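Local coordinates for protein octaprenyl Pyrophosphate Synthase (Helicobacter pylori, PDB 3TC1) that probably adds isopentenyl diphosphate units to an allylic diphosphate to make the C40 octaprenyl diphosphate, by the chemistry of trans-prenyltransferases, at residues L230-K235 against Y266-E271. Numbering follows the deposited sequence.
Sequences LLLYEK and YGIIEE
Glu271 OE1 is gripped twice. Lys235 NZ donates a hydrogen bond to Glu271 OE1 (3.2 Å), part of a salt bridge, arriving from above the carboxylate plane, 39° out of it. A water donates to Glu271 OE1 at 2.7 Å. That water also donates to Leu231 O at 2.8 Å, and it accepts a weak bond from Lys235 NZ. It thus ties the carboxylate to the backbone of the other helix. Glu271 runs extended, with CG anti to the backbone N (chi1 -177°), and meets the bent Lys235 chain tip to tip. Its aliphatic part is used too: Leu231 CD1 touches Glu271 CG at 3.6 Å.

Beside the ion pair Leu231, Leu232 and Ile268 form a buried apolar patch. Ile268 CD1 lies against the backbone of helix 227-233, 3.6 Å from Leu232 CA. The Leu232 side chain crosses those of Ile268 and Tyr266 at about a right angle; Leu232 CD1 meets Ile268 CG1 and lies 3.7 Å from Tyr266 CD2. Lys235 CB sits over one face of the Tyr266 ring in a CH-pi contact, 4.0 Å from the centroid. Phe263 of helix 253-265 packs on both Leu232 and Ile268.

Gly267, with positive phi, is the C-prime residue of a Schellman motif ending helix 253-265, and is also the N-cap of helix 268-286. Its neighbours Tyr266 and Ile268 pack on the last part of helix 227-233 and on Lys235, in the all-helical polyprenyl synthetase fold.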
ATOM      1  N   LEU B 230     -28.847   0.181 -11.283  1.00 13.52           N
ATOM      2  CA  LEU B 230     -29.388  -1.115 -10.895  1.00 14.39           C
ATOM      3  C   LEU B 230     -30.912  -1.033 -10.772  1.00 14.67           C
ATOM      4  O   LEU B 230     -31.636  -1.874 -11.304  1.00 13.19           O
ATOM      5  CB  LEU B 230     -28.774  -1.553  -9.561  1.00 12.97           C
ATOM      6  CG  LEU B 230     -27.289  -1.921  -9.676  1.00  9.76           C
ATOM      7  CD1 LEU B 230     -26.613  -1.875  -8.315  1.00 12.81           C
ATOM      8  CD2 LEU B 230     -27.187  -3.311 -10.313  1.00 11.38           C
ATOM      9  N   LEU B 231     -31.393  -0.015 -10.065  1.00 15.62           N
ATOM     10  CA  LEU B 231     -32.833   0.166  -9.882  1.00 15.78           C
ATOM     11  C   LEU B 231     -33.519   0.455 -11.219  1.00 15.80           C
ATOM     12  O   LEU B 231     -34.622  -0.026 -11.477  1.00 15.64           O
ATOM     13  CB  LEU B 231     -33.099   1.302  -8.887  1.00 16.85           C
ATOM     14  CG  LEU B 231     -32.620   1.059  -7.449  1.00 14.98           C
ATOM     15  CD1 LEU B 231     -32.905   2.279  -6.591  1.00 14.45           C
ATOM     16  CD2 LEU B 231     -33.324  -0.170  -6.877  1.00 17.11           C
ATOM     17  N   LEU B 232     -32.864   1.243 -12.067  1.00 13.41           N
ATOM     18  CA  LEU B 232     -33.420   1.562 -13.383  1.00 14.16           C
ATOM     19  C   LEU B 232     -33.541   0.297 -14.225  1.00 12.69           C
ATOM     20  O   LEU B 232     -34.583   0.027 -14.814  1.00 13.47           O
ATOM     21  CB  LEU B 232     -32.528   2.569 -14.126  1.00 11.23           C
ATOM     22  CG  LEU B 232     -33.006   2.891 -15.554  1.00 14.00           C
ATOM     23  CD1 LEU B 232     -34.388   3.554 -15.495  1.00 12.68           C
ATOM     24  CD2 LEU B 232     -32.009   3.806 -16.250  1.00 11.47           C
ATOM     25  N   TYR B 233     -32.460  -0.476 -14.274  1.00 13.11           N
ATOM     26  CA  TYR B 233     -32.420  -1.713 -15.052  1.00 14.82           C
ATOM     27  C   TYR B 233     -33.576  -2.661 -14.727  1.00 15.73           C
ATOM     28  O   TYR B 233     -34.108  -3.332 -15.610  1.00 13.56           O
ATOM     29  CB  TYR B 233     -31.095  -2.444 -14.812  1.00 17.32           C
ATOM     30  CG  TYR B 233     -30.962  -3.705 -15.629  1.00 21.19           C
ATOM     31  CD1 TYR B 233     -30.657  -3.647 -16.988  1.00 22.07           C
ATOM     32  CD2 TYR B 233     -31.180  -4.956 -15.055  1.00 21.62           C
ATOM     33  CE1 TYR B 233     -30.575  -4.802 -17.756  1.00 23.38           C
ATOM     34  CE2 TYR B 233     -31.103  -6.117 -15.814  1.00 22.61           C
ATOM     35  CZ  TYR B 233     -30.798  -6.032 -17.162  1.00 22.65           C
ATOM     36  OH  TYR B 233     -30.703  -7.174 -17.914  1.00 27.69           O
ATOM     37  N   GLU B 234     -33.933  -2.733 -13.450  1.00 16.51           N
ATOM     38  CA  GLU B 234     -35.022  -3.593 -12.992  1.00 20.64           C
ATOM     39  C   GLU B 234     -36.409  -3.146 -13.478  1.00 20.86           C
ATOM     40  O   GLU B 234     -37.363  -3.926 -13.434  1.00 22.79           O
ATOM     41  CB  GLU B 234     -35.016  -3.650 -11.460  1.00 29.89           C
ATOM     42  CG  GLU B 234     -33.921  -4.533 -10.879  1.00 37.69           C
ATOM     43  CD  GLU B 234     -33.585  -4.188  -9.437  1.00 40.86           C
ATOM     44  OE1 GLU B 234     -34.506  -3.829  -8.673  1.00 41.73           O
ATOM     45  OE2 GLU B 234     -32.396  -4.289  -9.065  1.00 45.10           O
ATOM     46  N   LYS B 235     -36.520  -1.902 -13.940  1.00 17.81           N
ATOM     47  CA  LYS B 235     -37.801  -1.356 -14.413  1.00 18.58           C
ATOM     48  C   LYS B 235     -37.885  -1.200 -15.931  1.00 18.56           C
ATOM     49  O   LYS B 235     -38.981  -1.093 -16.486  1.00 19.17           O
ATOM     50  CB  LYS B 235     -38.054   0.024 -13.796  1.00 21.29           C
ATOM     51  CG  LYS B 235     -38.020   0.094 -12.284  1.00 26.40           C
ATOM     52  CD  LYS B 235     -39.349  -0.293 -11.669  1.00 29.60           C
ATOM     53  CE  LYS B 235     -39.319  -0.086 -10.161  1.00 31.88           C
ATOM     54  NZ  LYS B 235     -38.996   1.325  -9.802  1.00 35.63           N
ATOM     55  N   TYR B 266     -38.890   6.445 -14.391  1.00 16.08           N
ATOM     56  CA  TYR B 266     -39.201   5.432 -13.400  1.00 16.10           C
ATOM     57  C   TYR B 266     -38.971   5.872 -11.958  1.00 17.78           C
ATOM     58  O   TYR B 266     -38.887   5.041 -11.057  1.00 19.16           O
ATOM     59  CB  TYR B 266     -38.417   4.153 -13.725  1.00 17.02           C
ATOM     60  CG  TYR B 266     -38.849   3.513 -15.033  1.00 16.32           C
ATOM     61  CD1 TYR B 266     -40.049   2.805 -15.123  1.00 18.28           C
ATOM     62  CD2 TYR B 266     -38.071   3.632 -16.188  1.00 18.76           C
ATOM     63  CE1 TYR B 266     -40.463   2.234 -16.329  1.00 19.37           C
ATOM     64  CE2 TYR B 266     -38.478   3.065 -17.398  1.00 17.54           C
ATOM     65  CZ  TYR B 266     -39.674   2.367 -17.460  1.00 19.93           C
ATOM     66  OH  TYR B 266     -40.082   1.799 -18.652  1.00 21.93           O
ATOM     67  N   GLY B 267     -38.895   7.182 -11.745  1.00 16.21           N
ATOM     68  CA  GLY B 267     -38.705   7.717 -10.406  1.00 18.05           C
ATOM     69  C   GLY B 267     -37.521   7.122  -9.665  1.00 17.48           C
ATOM     70  O   GLY B 267     -37.593   6.857  -8.464  1.00 16.27           O
ATOM     71  N   ILE B 268     -36.420   6.924 -10.379  1.00 16.84           N
ATOM     72  CA  ILE B 268     -35.228   6.330  -9.786  1.00 14.33           C
ATOM     73  C   ILE B 268     -34.549   7.228  -8.758  1.00 16.94           C
ATOM     74  O   ILE B 268     -33.992   6.742  -7.775  1.00 17.24           O
ATOM     75  CB  ILE B 268     -34.213   5.954 -10.892  1.00 14.35           C
ATOM     76  CG1 ILE B 268     -34.877   5.006 -11.893  1.00 11.82           C
ATOM     77  CG2 ILE B 268     -32.974   5.306 -10.283  1.00 13.13           C
ATOM     78  CD1 ILE B 268     -35.441   3.711 -11.266  1.00 11.96           C
ATOM     79  N   ILE B 269     -34.595   8.541  -8.973  1.00 15.34           N
ATOM     80  CA  ILE B 269     -33.943   9.448  -8.041  1.00 17.01           C
ATOM     81  C   ILE B 269     -34.552   9.328  -6.645  1.00 17.50           C
ATOM     82  O   ILE B 269     -33.830   9.184  -5.654  1.00 15.70           O
ATOM     83  CB  ILE B 269     -34.033  10.920  -8.513  1.00 13.92           C
ATOM     84  CG1 ILE B 269     -33.488  11.054  -9.938  1.00 18.29           C
ATOM     85  CG2 ILE B 269     -33.270  11.822  -7.547  1.00 15.18           C
ATOM     86  CD1 ILE B 269     -32.057  10.604 -10.117  1.00 19.39           C
ATOM     87  N   GLU B 270     -35.877   9.379  -6.562  1.00 14.27           N
ATOM     88  CA  GLU B 270     -36.531   9.268  -5.263  1.00 16.88           C
ATOM     89  C   GLU B 270     -36.341   7.868  -4.685  1.00 16.13           C
ATOM     90  O   GLU B 270     -36.166   7.712  -3.481  1.00 14.67           O
ATOM     91  CB  GLU B 270     -38.028   9.592  -5.368  1.00 40.90           C
ATOM     92  CG  GLU B 270     -38.830   9.275  -4.101  1.00 48.53           C
ATOM     93  CD  GLU B 270     -38.575  10.241  -2.949  1.00 55.62           C
ATOM     94  OE1 GLU B 270     -37.396  10.495  -2.618  1.00 60.13           O
ATOM     95  OE2 GLU B 270     -39.565  10.736  -2.367  1.00 58.93           O
ATOM     96  N   GLU B 271     -36.369   6.851  -5.540  1.00 16.77           N
ATOM     97  CA  GLU B 271     -36.202   5.481  -5.072  1.00 18.72           C
ATOM     98  C   GLU B 271     -34.811   5.288  -4.467  1.00 17.87           C
ATOM     99  O   GLU B 271     -34.657   4.620  -3.440  1.00 17.27           O
ATOM    100  CB  GLU B 271     -36.434   4.484  -6.221  1.00 22.79           C
ATOM    101  CG  GLU B 271     -36.342   3.017  -5.797  1.00 27.48           C
ATOM    102  CD  GLU B 271     -36.694   2.040  -6.913  1.00 28.69           C
ATOM    103  OE1 GLU B 271     -36.504   2.381  -8.099  1.00 26.86           O
ATOM    104  OE2 GLU B 271     -37.143   0.916  -6.601  1.00 33.97           O
TER
HETATM  105  O   HOH W   1     -36.429  -0.025  -9.322  1.00 24.75           O